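Local structure of Emp46p (Saccharomyces cerevisiae, 2A6V) at residues K6-K9 with G10-L13; V35-E39 with G40-L44. The protein is a cargo receptor of the legume-like lectin family, involved in the secretion of glycoproteins. One frame throughout, in Å; residues are numbered along the deposited sequence.

Contact 1 (K6-K9 with G10-L13); sequences KWNK and GYSL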
ATOM      1  N   LYS A   6      12.964  -4.178  17.266  1.00 31.38           N
ATOM      2  CA  LYS A   6      12.382  -2.841  16.982  1.00 30.74           C
ATOM      3  C   LYS A   6      11.122  -2.941  16.107  1.00 29.68           C
ATOM      4  O   LYS A   6      10.070  -2.434  16.486  1.00 29.79           O
ATOM      5  CB  LYS A   6      13.424  -1.919  16.335  1.00 31.87           C
ATOM      6  CG  LYS A   6      13.166  -0.416  16.528  1.00 31.87           C
ATOM      7  CD  LYS A   6      12.513  -0.125  17.870  1.00 33.76           C
ATOM      8  CE  LYS A   6      12.511   1.344  18.203  1.00 34.72           C
ATOM      9  NZ  LYS A   6      11.125   1.877  18.070  1.00 36.33           N
ATOM     10  N   TRP A   7      11.210  -3.589  14.948  1.00 27.48           N
ATOM     11  CA  TRP A   7       9.991  -3.806  14.185  1.00 26.84           C
ATOM     12  C   TRP A   7       9.272  -5.057  14.657  1.00 25.08           C
ATOM     13  O   TRP A   7       9.874  -5.970  15.229  1.00 25.51           O
ATOM     14  CB  TRP A   7      10.231  -3.822  12.676  1.00 27.29           C
ATOM     15  CG  TRP A   7      11.057  -4.950  12.189  1.00 29.32           C
ATOM     16  CD1 TRP A   7      10.628  -6.212  11.908  1.00 31.21           C
ATOM     17  CD2 TRP A   7      12.453  -4.926  11.897  1.00 33.00           C
ATOM     18  NE1 TRP A   7      11.678  -6.983  11.476  1.00 32.37           N
ATOM     19  CE2 TRP A   7      12.813  -6.219  11.458  1.00 33.59           C
ATOM     20  CE3 TRP A   7      13.449  -3.940  11.969  1.00 35.16           C
ATOM     21  CZ2 TRP A   7      14.116  -6.554  11.089  1.00 35.53           C
ATOM     22  CZ3 TRP A   7      14.750  -4.275  11.601  1.00 36.53           C
ATOM     23  CH2 TRP A   7      15.069  -5.573  11.168  1.00 36.13           C
ATOM     24  N   ASN A   8       7.968  -5.058  14.436  1.00 22.87           N
ATOM     25  CA  ASN A   8       7.094  -6.125  14.830  1.00 21.40           C
ATOM     26  C   ASN A   8       7.135  -7.181  13.740  1.00 21.25           C
ATOM     27  O   ASN A   8       6.524  -7.019  12.690  1.00 20.33           O
ATOM     28  CB  ASN A   8       5.690  -5.545  15.002  1.00 21.50           C
ATOM     29  CG  ASN A   8       4.689  -6.555  15.499  1.00 21.63           C
ATOM     30  OD1 ASN A   8       4.831  -7.760  15.277  1.00 21.89           O
ATOM     31  ND2 ASN A   8       3.643  -6.067  16.142  1.00 21.13           N
ATOM     32  N   LYS A   9       7.858  -8.272  13.998  1.00 21.03           N
ATOM     33  CA  LYS A   9       8.083  -9.328  13.008  1.00 21.98           C
ATOM     34  C   LYS A   9       6.799  -9.936  12.506  1.00 21.10           C
ATOM     35  O   LYS A   9       6.682 -10.252  11.322  1.00 20.72           O
ATOM     36  CB  LYS A   9       8.969 -10.429  13.590  1.00 22.89           C
ATOM     37  CG  LYS A   9      10.413 -10.016  13.742  1.00 25.55           C
ATOM     38  CD  LYS A   9      11.222 -11.136  14.377  1.00 29.05           C
ATOM     39  CE  LYS A   9      12.698 -10.974  14.080  1.00 31.21           C
ATOM     40  NZ  LYS A   9      13.203  -9.689  14.611  1.00 32.53           N
ATOM     41  N   GLY A  10       5.827 -10.084  13.405  1.00 20.64           N
ATOM     42  CA  GLY A  10       4.542 -10.677  13.066  1.00 20.17           C
ATOM     43  C   GLY A  10       3.717  -9.902  12.050  1.00 19.72           C
ATOM     44  O   GLY A  10       2.882 -10.480  11.363  1.00 20.39           O
ATOM     45  N   TYR A  11       3.956  -8.594  11.957  1.00 18.40           N
ATOM     46  CA  TYR A  11       3.261  -7.744  10.997  1.00 17.47           C
ATOM     47  C   TYR A  11       4.216  -7.097   9.987  1.00 16.26           C
ATOM     48  O   TYR A  11       3.936  -6.031   9.435  1.00 15.74           O
ATOM     49  CB  TYR A  11       2.497  -6.674  11.765  1.00 17.62           C
ATOM     50  CG  TYR A  11       1.315  -7.210  12.550  1.00 18.46           C
ATOM     51  CD1 TYR A  11       0.044  -7.191  12.006  1.00 18.01           C
ATOM     52  CD2 TYR A  11       1.473  -7.727  13.827  1.00 20.06           C
ATOM     53  CE1 TYR A  11      -1.059  -7.685  12.704  1.00 20.87           C
ATOM     54  CE2 TYR A  11       0.377  -8.219  14.542  1.00 19.90           C
ATOM     55  CZ  TYR A  11      -0.878  -8.191  13.977  1.00 20.61           C
ATOM     56  OH  TYR A  11      -1.959  -8.675  14.704  1.00 23.00           O
ATOM     57  N   SER A  12       5.339  -7.749   9.731  1.00 15.45           N
ATOM     58  CA  SER A  12       6.311  -7.310   8.731  1.00 15.18           C
ATOM     59  C   SER A  12       6.596  -8.400   7.726  1.00 14.79           C
ATOM     60  O   SER A  12       6.238  -9.564   7.935  1.00 14.86           O
ATOM     61  CB  SER A  12       7.628  -6.892   9.402  1.00 15.53           C
ATOM     62  OG  SER A  12       7.424  -5.902  10.393  1.00 14.57           O
ATOM     63  N   LEU A  13       7.160  -8.022   6.594  1.00 14.38           N
ATOM     64  CA  LEU A  13       7.742  -9.002   5.691  1.00 14.36           C
ATOM     65  C   LEU A  13       9.100  -9.385   6.246  1.00 15.31           C
ATOM     66  O   LEU A  13       9.815  -8.553   6.800  1.00 15.91           O
ATOM     67  CB  LEU A  13       7.915  -8.440   4.277  1.00 14.80           C
ATOM     68  CG  LEU A  13       6.670  -8.413   3.400  1.00 14.62           C
ATOM     69  CD1 LEU A  13       6.957  -7.645   2.102  1.00 13.73           C
ATOM     70  CD2 LEU A  13       6.127  -9.853   3.104  1.00 15.70           C
TER
HETATM   71  O   HOH W   1      10.725  -8.955   9.771  1.00 34.17           O
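The carbonyl oxygen of N8 is where this N-terminal turn is tied together. Two donors grip it from opposite faces of the carbonyl plane: the backbone N of Y11 at 3.1 Å from N8 O, and the hydroxyl OG of S12 at 2.7 Å from the same atom. A second backbone bond, S12 N to K9 O (3.3 Å, 161° at the hydrogen), follows, and the chain winds through one short 3-10 turn at K9 and G10. The N8 side chain adds a weak bond of its own, G10 N to N8 OD1. With CG anti to the backbone N (chi1 -177°), the side chain runs alongside that of Y11, pointing the same way, amide and ring planes 80° apart; N8 OD1 meets the ring edge in its plane.

Packing is lighter at W7, where CD1 of the indole rests 3.6 Å from S12 OG. One water bridges the span beyond, accepting from W7 NE1 at 2.8 Å and donating to L13 O.

The turn lies against strand 209-218: N8 shares backbone hydrogen bonds with L217, S12 OG also bonds to L217 N, and L13 pairs with M215. N8 ND2 reaches D219 OD1, while Y11 OH bonds to E59 O and its ring meets Y60 edge-to-face, in the loop after strand 51-56.

Contact 2 (V35-E39 with G40-L44); sequences VKLEE and GRFVL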
ATOM      1  N   VAL A  35       1.120 -12.173  -7.901  1.00 14.73           N
ATOM      2  CA  VAL A  35       2.329 -11.807  -7.180  1.00 15.04           C
ATOM      3  C   VAL A  35       3.270 -13.003  -7.077  1.00 15.90           C
ATOM      4  O   VAL A  35       2.842 -14.115  -6.763  1.00 16.00           O
ATOM      5  CB  VAL A  35       2.017 -11.213  -5.783  1.00 14.71           C
ATOM      6  CG1 VAL A  35       1.396 -12.221  -4.861  1.00 14.44           C
ATOM      7  CG2 VAL A  35       3.278 -10.623  -5.161  1.00 14.46           C
ATOM      8  N   LYS A  36       4.546 -12.770  -7.372  1.00 16.61           N
ATOM      9  CA  LYS A  36       5.571 -13.809  -7.236  1.00 17.72           C
ATOM     10  C   LYS A  36       6.828 -13.262  -6.553  1.00 17.18           C
ATOM     11  O   LYS A  36       7.219 -12.127  -6.798  1.00 15.57           O
ATOM     12  CB  LYS A  36       5.943 -14.359  -8.595  1.00 19.45           C
ATOM     13  CG  LYS A  36       6.351 -13.338  -9.610  1.00 23.00           C
ATOM     14  CD  LYS A  36       6.926 -13.943 -10.920  1.00 28.88           C
ATOM     15  CE  LYS A  36       6.088 -15.067 -11.509  1.00 31.94           C
ATOM     16  NZ  LYS A  36       5.837 -14.921 -12.986  1.00 34.68           N
ATOM     17  N   LEU A  37       7.445 -14.066  -5.703  1.00 17.17           N
ATOM     18  CA  LEU A  37       8.738 -13.752  -5.122  1.00 17.60           C
ATOM     19  C   LEU A  37       9.799 -14.187  -6.118  1.00 17.82           C
ATOM     20  O   LEU A  37       9.904 -15.383  -6.445  1.00 18.78           O
ATOM     21  CB  LEU A  37       8.947 -14.490  -3.806  1.00 18.24           C
ATOM     22  CG  LEU A  37      10.265 -14.244  -3.087  1.00 19.04           C
ATOM     23  CD1 LEU A  37      10.485 -12.765  -2.852  1.00 20.44           C
ATOM     24  CD2 LEU A  37      10.290 -14.988  -1.756  1.00 19.97           C
ATOM     25  N   GLU A  38      10.581 -13.237  -6.593  1.00 17.30           N
ATOM     26  CA  GLU A  38      11.550 -13.472  -7.653  1.00 17.79           C
ATOM     27  C   GLU A  38      12.842 -12.737  -7.349  1.00 16.57           C
ATOM     28  O   GLU A  38      12.862 -11.501  -7.254  1.00 15.01           O
ATOM     29  CB  GLU A  38      10.981 -12.980  -8.974  1.00 18.55           C
ATOM     30  CG  GLU A  38      11.805 -13.291 -10.198  1.00 23.69           C
ATOM     31  CD  GLU A  38      10.925 -13.829 -11.304  1.00 30.86           C
ATOM     32  OE1 GLU A  38      10.699 -13.106 -12.307  1.00 34.53           O
ATOM     33  OE2 GLU A  38      10.413 -14.960 -11.134  1.00 34.65           O
ATOM     34  N   GLU A  39      13.940 -13.478  -7.210  1.00 16.31           N
ATOM     35  CA  GLU A  39      15.261 -12.876  -6.966  1.00 15.86           C
ATOM     36  C   GLU A  39      15.192 -11.748  -5.917  1.00 15.10           C
ATOM     37  O   GLU A  39      15.701 -10.628  -6.124  1.00 15.15           O
ATOM     38  CB  GLU A  39      15.916 -12.425  -8.285  1.00 16.60           C
ATOM     39  CG  GLU A  39      16.158 -13.530  -9.321  1.00 18.27           C
ATOM     40  CD  GLU A  39      17.183 -14.583  -8.910  1.00 19.74           C
ATOM     41  OE1 GLU A  39      17.417 -15.502  -9.724  1.00 21.23           O
ATOM     42  OE2 GLU A  39      17.757 -14.514  -7.804  1.00 20.06           O
ATOM     43  N   GLY A  40      14.581 -12.067  -4.785  1.00 14.33           N
ATOM     44  CA  GLY A  40      14.664 -11.247  -3.597  1.00 14.76           C
ATOM     45  C   GLY A  40      13.636 -10.133  -3.462  1.00 14.50           C
ATOM     46  O   GLY A  40      13.719  -9.361  -2.516  1.00 14.70           O
ATOM     47  N   ARG A  41      12.689 -10.040  -4.387  1.00 14.01           N
ATOM     48  CA  ARG A  41      11.566  -9.112  -4.176  1.00 13.80           C
ATOM     49  C   ARG A  41      10.287  -9.643  -4.772  1.00 13.41           C
ATOM     50  O   ARG A  41      10.291 -10.571  -5.611  1.00 13.10           O
ATOM     51  CB  ARG A  41      11.899  -7.703  -4.687  1.00 14.05           C
ATOM     52  CG  ARG A  41      11.603  -7.375  -6.126  1.00 17.33           C
ATOM     53  CD  ARG A  41      12.288  -8.240  -7.143  1.00 17.33           C
ATOM     54  NE  ARG A  41      12.140  -7.781  -8.525  1.00 15.36           N
ATOM     55  CZ  ARG A  41      12.598  -8.426  -9.572  1.00 17.78           C
ATOM     56  NH1 ARG A  41      13.158  -9.619  -9.436  1.00 18.37           N
ATOM     57  NH2 ARG A  41      12.466  -7.896 -10.774  1.00 20.84           N
ATOM     58  N   PHE A  42       9.166  -9.116  -4.296  1.00 12.70           N
ATOM     59  CA  PHE A  42       7.889  -9.469  -4.867  1.00 12.94           C
ATOM     60  C   PHE A  42       7.596  -8.630  -6.096  1.00 12.49           C
ATOM     61  O   PHE A  42       7.780  -7.426  -6.085  1.00 13.61           O
ATOM     62  CB  PHE A  42       6.760  -9.271  -3.867  1.00 12.81           C
ATOM     63  CG  PHE A  42       6.644 -10.348  -2.826  1.00 13.27           C
ATOM     64  CD1 PHE A  42       6.290 -11.640  -3.175  1.00 14.04           C
ATOM     65  CD2 PHE A  42       6.863 -10.064  -1.486  1.00 15.95           C
ATOM     66  CE1 PHE A  42       6.167 -12.632  -2.176  1.00 14.16           C
ATOM     67  CE2 PHE A  42       6.713 -11.041  -0.496  1.00 16.96           C
ATOM     68  CZ  PHE A  42       6.373 -12.305  -0.845  1.00 16.39           C
ATOM     69  N   VAL A  43       7.183  -9.280  -7.163  1.00 12.45           N
ATOM     70  CA  VAL A  43       6.710  -8.611  -8.352  1.00 12.20           C
ATOM     71  C   VAL A  43       5.189  -8.801  -8.334  1.00 12.04           C
ATOM     72  O   VAL A  43       4.682  -9.927  -8.498  1.00 12.71           O
ATOM     73  CB  VAL A  43       7.332  -9.187  -9.631  1.00 12.49           C
ATOM     74  CG1 VAL A  43       6.766  -8.468 -10.863  1.00 13.25           C
ATOM     75  CG2 VAL A  43       8.862  -9.086  -9.574  1.00 12.88           C
ATOM     76  N   LEU A  44       4.465  -7.719  -8.080  1.00 12.39           N
ATOM     77  CA  LEU A  44       3.012  -7.769  -7.987  1.00 11.95           C
ATOM     78  C   LEU A  44       2.392  -8.008  -9.341  1.00 12.68           C
ATOM     79  O   LEU A  44       1.393  -8.726  -9.426  1.00 12.84           O
ATOM     80  CB  LEU A  44       2.470  -6.455  -7.393  1.00 11.57           C
ATOM     81  CG  LEU A  44       2.821  -6.161  -5.936  1.00 11.73           C
ATOM     82  CD1 LEU A  44       2.504  -4.706  -5.599  1.00 11.53           C
ATOM     83  CD2 LEU A  44       2.071  -7.073  -4.979  1.00 13.36           C
TER
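L37 and F42 face each other as a non-hydrogen-bonded pair in a two-residue beta hairpin, whose type I' turn runs from E38 to R41. On their side of the sheet the packing is close. L37 CD1 sits over the centre of the F42 ring, 4.3 Å above its plane, and L37 CB comes within 3.7 Å of F42 CE1. V35 crosses the same ring obliquely: CG2, anti to the backbone N, lies 3.7 Å from F42 CD1 and also touches L44 CD2. L13, L16, L26 and L54 close around F42, which buries it.

The backbone ladder is regular. K36 and V43 exchange two hydrogen bonds, V43 N to K36 O being the shorter at 2.9 Å, and E38 N reaches R41 O almost straight (176° at the hydrogen). E39 and G40 take the positive phi values that this turn needs.

The other face, with K36, E38, R41 and V43, is looser, and the K36 and E38 side chains are exposed. R41 makes the chief polar contact there. Its chain bends at chi2 (-59°) and brings NH1 back to 2.9 Å from E38 O, opposite the R41 backbone N across the carbonyl plane. V43 CG2 lies 3.6 Å from the guanidinium plane, against one face and toward its rim. The E38 carboxylate runs beside R41 without a charged contact, OE1 remaining 5.1 Å from NH1.

R41 thus clasps its own turn through a main-chain oxygen. Two N-H groups share E38 O from opposite faces, which probably limits how far the R41 chain can turn, while a salt bridge from NE to E211 of strand 209-218 gives the same guanidinium a second hold.

How the contacts relate
Both contacts are local turns that lean on strand 209-218: residues 6-13 mostly toward its end, M215 to Y218, and the hairpin 35-44 mostly at S209 to L213, with I212 touched by both. Contact 1 is a surface contact without regular strands, made mainly of polar bonds with a bridging water. Contact 2 is partly buried, forms the edge of one sheet of the lectin sandwich, and divides its chemistry between an apolar face and a charged one. Their centres are about 19 Å apart, yet they touch: L13 CD2 packs 3.8 Å from F42 CE2, carrying the end of the N-terminal turn into the hydrophobic side of the hairpin.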